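Side-chain contact in endoglucanase (PDB 2FVG), which probably acts as a metal-dependent aminopeptidase of the M42 family, with two divalent cations per subunit, despite its name: residues 152-157 against 164-169. Sequence-based numbering, arbitrary orientation.
Sequences SDYIEK and KAFDDR. With EDO (1,2-ethanediol), chain C.
The rings of Tyr154 and Phe166 touch at their borders with planes at 84°, yet neither points into the other's face, so the pair is not a T-shaped stack. CE2 of Tyr154 comes within 3.5 Å of CZ of Phe166, near the plane of the phenylalanine ring. With CG anti to the backbone N (chi1 171°), the tyrosine side chain reaches across to this edge, while its OH donates to OE2 of Glu156 at 2.8 Å. Leu4 and Met9 also pack on the tyrosine, and Leu4, Ala161 and Ile314 on the phenylalanine. A leucine in place of Tyr154 would probably open a gap beside the Phe166 rim and leave the Glu156 carboxylate without its phenolic donor.

The second meeting is aliphatic: CB of Ser152 lies 3.9 Å from CG of Lys164. Between the two patches one water bridges the backbones, donating to Asp153 O and accepting from Lys164 N, each at 2.9 Å. Thus the chain entering the hairpin of strands 155-157 and 160-163 is packed against the chain leaving it, where helix 166-180 begins; there Asp167 is predicted to bind both metal ions of the active site, and the peptide bond from Asp167 to Asp168 is cis. The chemistry implies cohesion from carbon-to-carbon packing, with one water linking Asp153 O to Lys164 N and the polar ends of Ser152 and Lys164 directed to Asn311 and Glu64.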
ATOM      1  N   SER A 152      -9.690  10.969   5.616  1.00 34.95           N
ATOM      2  CA  SER A 152      -8.737  11.938   5.144  1.00 39.21           C
ATOM      3  C   SER A 152      -9.055  12.364   3.731  1.00 39.96           C
ATOM      4  O   SER A 152      -9.659  11.620   2.960  1.00 44.09           O
ATOM      5  CB  SER A 152      -7.311  11.398   5.221  1.00 40.62           C
ATOM      6  OG  SER A 152      -6.399  12.448   4.960  1.00 50.11           O
ATOM      7  N   ASP A 153      -8.646  13.583   3.425  1.00 36.77           N
ATOM      8  CA  ASP A 153      -8.823  14.182   2.137  1.00 37.66           C
ATOM      9  C   ASP A 153      -7.537  13.895   1.370  1.00 36.29           C
ATOM     10  O   ASP A 153      -6.572  13.387   1.926  1.00 39.17           O
ATOM     11  CB  ASP A 153      -9.017  15.686   2.360  1.00 40.12           C
ATOM     12  CG  ASP A 153      -9.613  16.399   1.159  1.00 47.88           C
ATOM     13  OD1 ASP A 153      -9.727  15.793   0.061  1.00 53.68           O
ATOM     14  OD2 ASP A 153      -9.972  17.585   1.326  1.00 58.52           O
ATOM     15  N   TYR A 154      -7.533  14.160   0.081  1.00 36.40           N
ATOM     16  CA  TYR A 154      -6.344  13.993  -0.726  1.00 34.54           C
ATOM     17  C   TYR A 154      -6.125  15.307  -1.449  1.00 34.51           C
ATOM     18  O   TYR A 154      -6.950  15.712  -2.251  1.00 34.15           O
ATOM     19  CB  TYR A 154      -6.522  12.859  -1.734  1.00 32.75           C
ATOM     20  CG  TYR A 154      -5.405  12.749  -2.755  1.00 33.44           C
ATOM     21  CD1 TYR A 154      -5.460  13.453  -3.957  1.00 31.27           C
ATOM     22  CD2 TYR A 154      -4.308  11.926  -2.529  1.00 28.68           C
ATOM     23  CE1 TYR A 154      -4.450  13.349  -4.895  1.00 32.84           C
ATOM     24  CE2 TYR A 154      -3.304  11.805  -3.452  1.00 29.66           C
ATOM     25  CZ  TYR A 154      -3.369  12.521  -4.633  1.00 33.31           C
ATOM     26  OH  TYR A 154      -2.362  12.393  -5.557  1.00 34.63           O
ATOM     27  N   ILE A 155      -5.025  15.981  -1.159  1.00 34.80           N
ATOM     28  CA  ILE A 155      -4.720  17.237  -1.836  1.00 38.51           C
ATOM     29  C   ILE A 155      -3.409  17.117  -2.580  1.00 36.98           C
ATOM     30  O   ILE A 155      -2.452  16.551  -2.090  1.00 36.68           O
ATOM     31  CB  ILE A 155      -4.757  18.471  -0.894  1.00 37.92           C
ATOM     32  CG1 ILE A 155      -3.846  18.261   0.322  1.00 44.39           C
ATOM     33  CG2 ILE A 155      -6.195  18.733  -0.442  1.00 42.86           C
ATOM     34  CD1 ILE A 155      -3.598  19.517   1.184  1.00 43.81           C
ATOM     35  N   GLU A 156      -3.363  17.688  -3.767  1.00 37.38           N
ATOM     36  CA  GLU A 156      -2.213  17.556  -4.628  1.00 38.79           C
ATOM     37  C   GLU A 156      -1.870  18.923  -5.204  1.00 38.33           C
ATOM     38  O   GLU A 156      -2.702  19.512  -5.895  1.00 38.44           O
ATOM     39  CB  GLU A 156      -2.668  16.633  -5.751  1.00 39.55           C
ATOM     40  CG  GLU A 156      -1.675  16.101  -6.736  1.00 46.02           C
ATOM     41  CD  GLU A 156      -2.393  15.274  -7.811  1.00 45.97           C
ATOM     42  OE1 GLU A 156      -3.085  15.886  -8.661  1.00 62.89           O
ATOM     43  OE2 GLU A 156      -2.282  14.020  -7.810  1.00 58.32           O
ATOM     44  N   LYS A 157      -0.686  19.461  -4.907  1.00 35.79           N
ATOM     45  CA  LYS A 157      -0.280  20.720  -5.554  1.00 33.52           C
ATOM     46  C   LYS A 157       1.224  20.884  -5.634  1.00 30.61           C
ATOM     47  O   LYS A 157       1.962  20.497  -4.720  1.00 24.03           O
ATOM     48  CB  LYS A 157      -0.920  21.958  -4.911  1.00 36.54           C
ATOM     49  CG  LYS A 157      -1.023  23.191  -5.866  1.00 36.76           C
ATOM     50  N   LYS A 164      -3.908   9.815   3.172  1.00 25.52           N
ATOM     51  CA  LYS A 164      -3.630   8.680   4.013  1.00 26.32           C
ATOM     52  C   LYS A 164      -3.380   7.449   3.163  1.00 25.78           C
ATOM     53  O   LYS A 164      -3.602   7.451   1.937  1.00 24.18           O
ATOM     54  CB  LYS A 164      -4.808   8.419   4.961  1.00 25.39           C
ATOM     55  CG  LYS A 164      -6.027   7.869   4.234  1.00 27.63           C
ATOM     56  CD  LYS A 164      -7.033   7.378   5.191  1.00 22.81           C
ATOM     57  CE  LYS A 164      -8.251   6.808   4.496  1.00 26.82           C
ATOM     58  NZ  LYS A 164      -8.025   5.515   3.814  1.00 20.24           N
ATOM     59  N   ALA A 165      -2.936   6.396   3.849  1.00 25.41           N
ATOM     60  CA  ALA A 165      -2.689   5.065   3.296  1.00 24.99           C
ATOM     61  C   ALA A 165      -1.816   5.072   2.045  1.00 24.85           C
ATOM     62  O   ALA A 165      -1.936   4.166   1.229  1.00 28.36           O
ATOM     63  CB  ALA A 165      -4.002   4.366   2.995  1.00 22.49           C
ATOM     64  N   PHE A 166      -0.932   6.050   1.899  1.00 25.27           N
ATOM     65  CA  PHE A 166      -0.017   6.041   0.724  1.00 28.13           C
ATOM     66  C   PHE A 166       0.819   4.744   0.778  1.00 30.31           C
ATOM     67  O   PHE A 166       1.261   4.207  -0.249  1.00 35.24           O
ATOM     68  CB  PHE A 166       0.855   7.286   0.666  1.00 25.37           C
ATOM     69  CG  PHE A 166       0.159   8.522   0.105  1.00 24.83           C
ATOM     70  CD1 PHE A 166      -0.925   8.416  -0.755  1.00 28.61           C
ATOM     71  CD2 PHE A 166       0.683   9.791   0.360  1.00 26.61           C
ATOM     72  CE1 PHE A 166      -1.524   9.566  -1.306  1.00 27.91           C
ATOM     73  CE2 PHE A 166       0.098  10.953  -0.191  1.00 28.16           C
ATOM     74  CZ  PHE A 166      -0.998  10.836  -1.028  1.00 25.69           C
ATOM     75  N   ASP A 167       1.033   4.265   1.998  1.00 31.90           N
ATOM     76  CA  ASP A 167       1.627   2.945   2.262  1.00 31.84           C
ATOM     77  C   ASP A 167       0.428   1.981   2.474  1.00 31.13           C
ATOM     78  O   ASP A 167      -0.164   1.968   3.571  1.00 27.58           O
ATOM     79  CB  ASP A 167       2.466   3.010   3.535  1.00 32.88           C
ATOM     80  CG  ASP A 167       2.973   1.642   3.986  1.00 41.72           C
ATOM     81  OD1 ASP A 167       3.053   0.699   3.162  1.00 40.31           O
ATOM     82  OD2 ASP A 167       3.303   1.520   5.183  1.00 36.31           O
ATOM     83  N   ASP A 168       0.051   1.184   1.463  1.00 30.95           N
ATOM     84  CA  ASP A 168       0.712   1.096   0.150  1.00 28.31           C
ATOM     85  C   ASP A 168      -0.237   1.389  -1.037  1.00 29.40           C
ATOM     86  O   ASP A 168      -0.098   0.834  -2.150  1.00 30.03           O
ATOM     87  CB  ASP A 168       1.357  -0.297   0.010  1.00 29.75           C
ATOM     88  CG  ASP A 168       2.391  -0.377  -1.111  1.00 31.66           C
ATOM     89  OD1 ASP A 168       2.928   0.683  -1.523  1.00 31.81           O
ATOM     90  OD2 ASP A 168       2.662  -1.514  -1.592  1.00 24.82           O
ATOM     91  N   ARG A 169      -1.180   2.306  -0.842  1.00 28.54           N
ATOM     92  CA  ARG A 169      -2.069   2.656  -1.949  1.00 25.48           C
ATOM     93  C   ARG A 169      -1.292   3.329  -3.090  1.00 27.48           C
ATOM     94  O   ARG A 169      -1.744   3.275  -4.234  1.00 28.21           O
ATOM     95  CB  ARG A 169      -3.279   3.479  -1.483  1.00 24.56           C
ATOM     96  CG  ARG A 169      -4.121   2.771  -0.362  1.00 19.54           C
ATOM     97  CD  ARG A 169      -5.136   1.679  -0.854  1.00 14.89           C
ATOM     98  NE  ARG A 169      -5.637   0.873   0.267  1.00 21.97           N
ATOM     99  CZ  ARG A 169      -6.580   1.260   1.118  1.00 23.61           C
ATOM    100  NH1 ARG A 169      -7.156   2.452   1.004  1.00 32.44           N
ATOM    101  NH2 ARG A 169      -6.955   0.451   2.088  1.00 29.56           N
TER
HETATM  102  C1  EDO C 341      -3.502   5.030   6.747  1.00 61.37           C
HETATM  103  O1  EDO C 341      -4.411   4.590   7.751  1.00 70.52           O
HETATM  104  C2  EDO C 341      -2.476   5.949   7.400  1.00 64.68           C
HETATM  105  O2  EDO C 341      -1.800   6.708   6.395  1.00 59.59           O
HETATM  106  O   HOH W   1      -6.454  10.448   1.858  1.00 39.90           O